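Local coordinates for hemerythrin HHE cation binding domain protein (Mycobacterium kansasii, PDB 6TYJ) that binds zinc, and also iron, within a hemerythrin-like helical bundle; its physiological role is not established, at residues H54-A68 with H114-E128. Residues are numbered along the deposited sequence; the frame is centred on the assembly and turned at random. Where two conformers were deposited one is given.
With ZN (zinc ion), chain B; ZN (zinc ion), chain D.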
loop_
_atom_site.group_PDB
_atom_site.type_symbol
_atom_site.label_atom_id
_atom_site.label_comp_id
_atom_site.label_asym_id
_atom_site.label_seq_id
_atom_site.Cartn_x
_atom_site.Cartn_y
_atom_site.Cartn_z
ATOM N N HIS A 54 -2.012 -4.072 -0.575
ATOM C CA HIS A 54 -2.302 -3.248 0.584
ATOM C C HIS A 54 -3.524 -2.376 0.361
ATOM O O HIS A 54 -4.446 -2.353 1.200
ATOM C CB HIS A 54 -1.100 -2.369 0.885
ATOM C CG HIS A 54 -1.238 -1.604 2.152
ATOM N ND1 HIS A 54 -1.003 -2.166 3.381
ATOM C CD2 HIS A 54 -1.576 -0.314 2.382
ATOM C CE1 HIS A 54 -1.188 -1.257 4.324
ATOM N NE2 HIS A 54 -1.547 -0.129 3.738
ATOM N N PHE A 55 -3.558 -1.657 -0.771
ATOM C CA PHE A 55 -4.713 -0.812 -1.054
ATOM C C PHE A 55 -5.967 -1.650 -1.226
ATOM O O PHE A 55 -7.052 -1.201 -0.849
ATOM C CB PHE A 55 -4.470 0.066 -2.283
ATOM C CG PHE A 55 -3.602 1.263 -1.998
ATOM C CD1 PHE A 55 -2.988 1.412 -0.764
ATOM C CD2 PHE A 55 -3.438 2.250 -2.957
ATOM C CE1 PHE A 55 -2.181 2.524 -0.487
ATOM C CE2 PHE A 55 -2.646 3.351 -2.695
ATOM C CZ PHE A 55 -2.021 3.490 -1.453
ATOM N N ARG A 56 -5.839 -2.863 -1.775
ATOM C CA ARG A 56 -7.027 -3.706 -1.958
ATOM C C ARG A 56 -7.579 -4.182 -0.626
ATOM O O ARG A 56 -8.810 -4.181 -0.433
ATOM C CB ARG A 56 -6.695 -4.897 -2.848
ATOM C CG ARG A 56 -6.569 -4.553 -4.315
ATOM C CD ARG A 56 -6.433 -5.808 -5.150
ATOM N NE ARG A 56 -5.977 -5.476 -6.489
ATOM C CZ ARG A 56 -6.784 -5.319 -7.527
ATOM N NH1 ARG A 56 -8.090 -5.475 -7.379
ATOM N NH2 ARG A 56 -6.281 -5.022 -8.716
ATOM N N ILE A 57 -6.715 -4.645 0.292
ATOM C CA ILE A 57 -7.298 -5.067 1.560
ATOM C C ILE A 57 -7.879 -3.878 2.307
ATOM O O ILE A 57 -8.923 -4.040 2.975
ATOM C CB ILE A 57 -6.332 -5.880 2.449
ATOM C CG1 ILE A 57 -5.186 -5.043 3.001
ATOM C CG2 ILE A 57 -5.815 -7.118 1.707
ATOM C CD1 ILE A 57 -4.382 -5.823 4.028
ATOM N N GLU A 58 -7.301 -2.678 2.170
ATOM C CA GLU A 58 -7.899 -1.499 2.787
ATOM C C GLU A 58 -9.259 -1.207 2.146
ATOM O O GLU A 58 -10.270 -1.051 2.853
ATOM C CB GLU A 58 -6.904 -0.309 2.719
ATOM C CG GLU A 58 -5.809 -0.423 3.762
ATOM C CD GLU A 58 -4.805 0.671 3.661
ATOM O OE1 GLU A 58 -4.758 1.346 2.643
ATOM O OE2 GLU A 58 -4.054 0.811 4.639
ATOM N N ASP A 59 -9.327 -1.193 0.800
ATOM C CA ASP A 59 -10.565 -0.810 0.139
ATOM C C ASP A 59 -11.639 -1.890 0.252
ATOM O O ASP A 59 -12.824 -1.563 0.290
ATOM C CB ASP A 59 -10.316 -0.527 -1.341
ATOM C CG ASP A 59 -9.608 0.790 -1.578
ATOM O OD1 ASP A 59 -9.683 1.678 -0.692
ATOM O OD2 ASP A 59 -9.009 0.928 -2.657
ATOM N N ASP A 60 -11.239 -3.165 0.306
ATOM C CA ASP A 60 -12.207 -4.264 0.209
ATOM C C ASP A 60 -12.670 -4.777 1.560
ATOM O O ASP A 60 -13.778 -5.348 1.650
ATOM C CB ASP A 60 -11.588 -5.431 -0.564
ATOM C CG ASP A 60 -11.222 -5.068 -2.001
ATOM O OD1 ASP A 60 -11.629 -3.989 -2.501
ATOM O OD2 ASP A 60 -10.563 -5.899 -2.654
ATOM N N LEU A 61 -11.856 -4.624 2.605
ATOM C CA LEU A 61 -12.177 -5.178 3.916
ATOM C C LEU A 61 -12.125 -4.126 5.017
ATOM O O LEU A 61 -13.085 -3.979 5.779
ATOM C CB LEU A 61 -11.242 -6.341 4.246
ATOM C CG LEU A 61 -11.538 -7.604 3.430
ATOM C CD1 LEU A 61 -10.479 -8.677 3.544
ATOM C CD2 LEU A 61 -12.876 -8.159 3.882
ATOM N N TYR A 62 -11.014 -3.389 5.135
ATOM C CA TYR A 62 -10.851 -2.573 6.336
ATOM C C TYR A 62 -11.714 -1.313 6.297
ATOM O O TYR A 62 -12.457 -1.022 7.245
ATOM C CB TYR A 62 -9.376 -2.196 6.495
ATOM C CG TYR A 62 -9.106 -1.449 7.793
ATOM C CD1 TYR A 62 -9.254 -2.089 9.015
ATOM C CD2 TYR A 62 -8.731 -0.104 7.792
ATOM C CE1 TYR A 62 -9.000 -1.416 10.203
ATOM C CE2 TYR A 62 -8.494 0.588 8.994
ATOM C CZ TYR A 62 -8.631 -0.079 10.185
ATOM O OH TYR A 62 -8.396 0.555 11.387
ATOM N N TYR A 63 -11.595 -0.520 5.234
ATOM C CA TYR A 63 -12.377 0.703 5.182
ATOM C C TYR A 63 -13.889 0.431 5.179
ATOM O O TYR A 63 -14.610 1.224 5.805
ATOM C CB TYR A 63 -11.944 1.548 3.970
ATOM C CG TYR A 63 -10.581 2.182 4.083
ATOM C CD1 TYR A 63 -10.015 2.385 5.323
ATOM C CD2 TYR A 63 -9.864 2.569 2.948
ATOM C CE1 TYR A 63 -8.752 2.986 5.456
ATOM C CE2 TYR A 63 -8.611 3.167 3.077
ATOM C CZ TYR A 63 -8.068 3.353 4.340
ATOM O OH TYR A 63 -6.824 3.949 4.533
ATOM N N PRO A 64 -14.429 -0.645 4.560
ATOM C CA PRO A 64 -15.876 -0.876 4.681
ATOM C C PRO A 64 -16.317 -1.100 6.118
ATOM O O PRO A 64 -17.414 -0.655 6.506
ATOM C CB PRO A 64 -16.097 -2.107 3.784
ATOM C CG PRO A 64 -15.048 -1.917 2.692
ATOM C CD PRO A 64 -13.827 -1.430 3.457
ATOM N N ALA A 65 -15.489 -1.786 6.918
ATOM C CA ALA A 65 -15.789 -1.994 8.329
ATOM C C ALA A 65 -15.829 -0.680 9.089
ATOM O O ALA A 65 -16.503 -0.569 10.130
ATOM C CB ALA A 65 -14.749 -2.921 8.956
ATOM N N LEU A 66 -15.122 0.319 8.583
ATOM C CA LEU A 66 -15.038 1.629 9.200
ATOM C C LEU A 66 -15.946 2.649 8.516
ATOM O O LEU A 66 -15.763 3.852 8.718
ATOM C CB LEU A 66 -13.587 2.116 9.181
ATOM C CG LEU A 66 -12.721 1.674 10.371
ATOM C CD1 LEU A 66 -12.572 0.157 10.483
ATOM C CD2 LEU A 66 -11.360 2.365 10.349
ATOM N N SER A 67 -16.945 2.189 7.741
ATOM C CA SER A 67 -17.705 3.104 6.897
ATOM C C SER A 67 -18.470 4.167 7.684
ATOM O O SER A 67 -18.826 5.201 7.112
ATOM C CB SER A 67 -18.673 2.321 6.003
ATOM O OG SER A 67 -19.588 1.591 6.797
ATOM N N ALA A 68 -18.700 3.970 8.994
ATOM C CA ALA A 68 -19.440 4.975 9.738
ATOM C C ALA A 68 -18.690 6.299 9.839
ATOM O O ALA A 68 -19.313 7.330 10.118
ATOM C CB ALA A 68 -19.800 4.458 11.142
ATOM N N HIS A 114 0.798 8.369 3.400
ATOM C CA HIS A 114 -0.380 7.504 3.487
ATOM C C HIS A 114 -0.453 6.853 4.853
ATOM O O HIS A 114 -1.471 6.950 5.566
ATOM C CB HIS A 114 -0.347 6.407 2.412
ATOM C CG HIS A 114 -1.136 5.169 2.787
ATOM N ND1 HIS A 114 -2.507 5.098 2.685
ATOM C CD2 HIS A 114 -0.737 3.971 3.291
ATOM C CE1 HIS A 114 -2.916 3.919 3.122
ATOM N NE2 HIS A 114 -1.866 3.205 3.474
ATOM N N ALA A 115 0.610 6.124 5.192
ATOM C CA ALA A 115 0.667 5.346 6.417
ATOM C C ALA A 115 0.554 6.236 7.634
ATOM O O ALA A 115 -0.227 5.949 8.546
ATOM C CB ALA A 115 1.966 4.538 6.457
ATOM N N ASP A 116 1.344 7.320 7.673
ATOM C CA ASP A 116 1.293 8.235 8.809
ATOM C C ASP A 116 -0.112 8.797 9.009
ATOM O O ASP A 116 -0.604 8.873 10.143
ATOM C CB ASP A 116 2.298 9.387 8.627
ATOM C CG ASP A 116 3.755 8.931 8.674
ATOM O OD1 ASP A 116 4.631 9.691 8.190
ATOM O OD2 ASP A 116 4.035 7.820 9.180
ATOM N N GLU A 117 -0.765 9.231 7.923
ATOM C CA GLU A 117 -2.099 9.807 8.068
ATOM C C GLU A 117 -3.098 8.745 8.516
ATOM O O GLU A 117 -3.963 9.009 9.358
ATOM C CB GLU A 117 -2.566 10.446 6.753
ATOM C CG GLU A 117 -3.917 11.225 6.850
ATOM C CD GLU A 117 -5.168 10.381 6.530
ATOM O OE1 GLU A 117 -5.102 9.465 5.672
ATOM O OE2 GLU A 117 -6.231 10.646 7.137
ATOM N N GLU A 118 -2.969 7.534 7.977
ATOM C CA GLU A 118 -3.852 6.452 8.387
ATOM C C GLU A 118 -3.635 6.077 9.846
ATOM O O GLU A 118 -4.598 5.846 10.587
ATOM C CB GLU A 118 -3.612 5.248 7.479
ATOM C CG GLU A 118 -4.649 4.148 7.649
ATOM C CD GLU A 118 -4.334 2.951 6.791
ATOM O OE1 GLU A 118 -5.178 2.009 6.793
ATOM O OE2 GLU A 118 -3.256 2.976 6.139
ATOM N N GLU A 119 -2.376 5.991 10.282
ATOM C CA GLU A 119 -2.138 5.607 11.667
ATOM C C GLU A 119 -2.479 6.721 12.655
ATOM O O GLU A 119 -2.632 6.442 13.851
ATOM C CB GLU A 119 -0.686 5.137 11.819
ATOM C CG GLU A 119 -0.452 3.823 11.092
ATOM C CD GLU A 119 0.971 3.329 11.159
ATOM O OE1 GLU A 119 1.791 4.005 11.821
ATOM O OE2 GLU A 119 1.263 2.263 10.574
ATOM N N ARG A 120 -2.657 7.953 12.178
ATOM C CA ARG A 120 -3.170 9.033 13.014
ATOM C C ARG A 120 -4.690 8.976 13.165
ATOM O O ARG A 120 -5.221 9.143 14.272
ATOM C CB ARG A 120 -2.764 10.387 12.421
ATOM C CG ARG A 120 -3.398 11.574 13.153
ATOM C CD ARG A 120 -2.967 12.937 12.603
ATOM N NE ARG A 120 -3.770 13.384 11.463
ATOM C CZ ARG A 120 -3.279 13.614 10.247
ATOM N NH1 ARG A 120 -1.982 13.445 10.008
ATOM N NH2 ARG A 120 -4.080 14.023 9.270
ATOM N N ASP A 121 -5.394 8.774 12.051
ATOM C CA ASP A 121 -6.828 9.017 11.933
ATOM C C ASP A 121 -7.671 7.755 11.945
ATOM O O ASP A 121 -8.830 7.814 12.351
ATOM C CB ASP A 121 -7.137 9.745 10.617
ATOM C CG ASP A 121 -6.661 11.180 10.599
ATOM O OD1 ASP A 121 -6.271 11.705 11.662
ATOM O OD2 ASP A 121 -6.687 11.783 9.504
ATOM N N MET A 122 -7.132 6.629 11.469
ATOM C CA MET A 122 -7.971 5.487 11.101
ATOM C C MET A 122 -7.553 4.167 11.733
ATOM O O MET A 122 -8.283 3.177 11.573
ATOM C CB MET A 122 -8.015 5.318 9.571
ATOM C CG MET A 122 -8.786 6.420 8.844
ATOM S SD MET A 122 -10.562 6.303 9.121
ATOM C CE MET A 122 -10.962 5.137 7.833
ATOM N N ILE A 123 -6.431 4.129 12.451
ATOM C CA ILE A 123 -5.948 2.959 13.186
ATOM C C ILE A 123 -5.563 3.401 14.594
ATOM O O ILE A 123 -4.543 4.088 14.760
ATOM C CB ILE A 123 -4.740 2.309 12.489
ATOM C CG1 ILE A 123 -5.083 1.885 11.056
ATOM C CG2 ILE A 123 -4.200 1.127 13.323
ATOM C CD1 ILE A 123 -3.848 1.437 10.252
ATOM N N PRO A 124 -6.329 3.047 15.649
ATOM C CA PRO A 124 -7.572 2.258 15.626
ATOM C C PRO A 124 -8.722 3.012 15.007
ATOM O O PRO A 124 -8.581 4.176 14.659
ATOM C CB PRO A 124 -7.866 1.986 17.106
ATOM C CG PRO A 124 -6.648 2.376 17.842
ATOM C CD PRO A 124 -5.941 3.408 17.019
ATOM N N ALA A 125 -9.872 2.343 14.883
ATOM C CA ALA A 125 -10.987 2.952 14.191
ATOM C C ALA A 125 -11.418 4.245 14.876
ATOM O O ALA A 125 -11.313 4.380 16.106
ATOM C CB ALA A 125 -12.169 1.996 14.121
ATOM N N PRO A 126 -11.931 5.199 14.106
ATOM C CA PRO A 126 -12.415 6.459 14.682
ATOM C C PRO A 126 -13.594 6.239 15.620
ATOM O O PRO A 126 -14.269 5.192 15.586
ATOM C CB PRO A 126 -12.833 7.276 13.448
ATOM C CG PRO A 126 -12.135 6.674 12.316
ATOM C CD PRO A 126 -11.960 5.214 12.632
ATOM N N PRO A 127 -13.893 7.229 16.463
ATOM C CA PRO A 127 -14.887 7.022 17.527
ATOM C C PRO A 127 -16.285 6.646 17.032
ATOM O O PRO A 127 -17.017 5.963 17.759
ATOM C CB PRO A 127 -14.881 8.373 18.257
ATOM C CG PRO A 127 -13.487 8.893 18.053
ATOM C CD PRO A 127 -13.085 8.443 16.678
ATOM N N GLU A 128 -16.666 7.057 15.817
ATOM C CA GLU A 128 -17.986 6.731 15.267
ATOM C C GLU A 128 -18.151 5.250 14.971
ATOM O O GLU A 128 -19.295 4.776 14.851
ATOM C CB GLU A 128 -18.226 7.502 13.962
ATOM C CG GLU A 128 -18.192 9.001 14.070
ATOM C CD GLU A 128 -16.773 9.560 14.156
ATOM O OE1 GLU A 128 -15.800 8.807 13.918
ATOM O OE2 GLU A 128 -16.638 10.759 14.481
HETATM ZN ZN ZN B . -2.282 1.567 4.743
HETATM ZN ZN ZN D . -8.246 2.730 -2.747
HETATM O O HOH W 1 -9.545 4.096 -3.060
HETATM O O HOH W 2 -6.600 6.781 6.276
HETATM O O HOH W 3 -7.157 2.554 -4.413
#
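Glu118, its CG swung trans to the backbone N (chi1 -170°), and Glu58, extended beyond CG, reach one zinc ion from opposite helices; His54 turns the same way as Glu118 (chi1 -173°) to join them. His54 NE2 binds the metal at 2.1 Å and Glu58 OE2 at 1.9 Å; His114 NE2, Glu118 OE2 and His20 complete its five bonds. Glu58 bridges two metals, its OE1 binding a further zinc shared with His80. The common ion accounts for the 2.8 Å between Glu58 OE2 and Glu118 OE2; Glu118 OE1, not a ligand here, still stands 2.7 Å from Glu58 OE2, two acceptors. The imidazoles of His54 and His114 meet rim to rim, nearly perpendicular, and Phe55 points its edge at the His114 face, CE1 over the ring centre. A hydrogen bond from His54 ND1 to His19, together with the zinc, holds that ring's rotation. Further along, Tyr62 OH donates to Met122 O (2.6 Å). Met122, bent at chi2 and chi3, lays CE against Tyr63 CD1 and Leu66 CD2, both at 3.8 Å. Leu66 also packs on Ala125 and Pro126. Segments 54-65 and 114-121 run 30° apart, axes 14.0 Å apart at closest approach, a gap bridged by side chains and metal. This is the metal centre of a hemerythrin-like four-helix bundle, with ligands from helices 12-32, 38-65, 70-91 and 100-121.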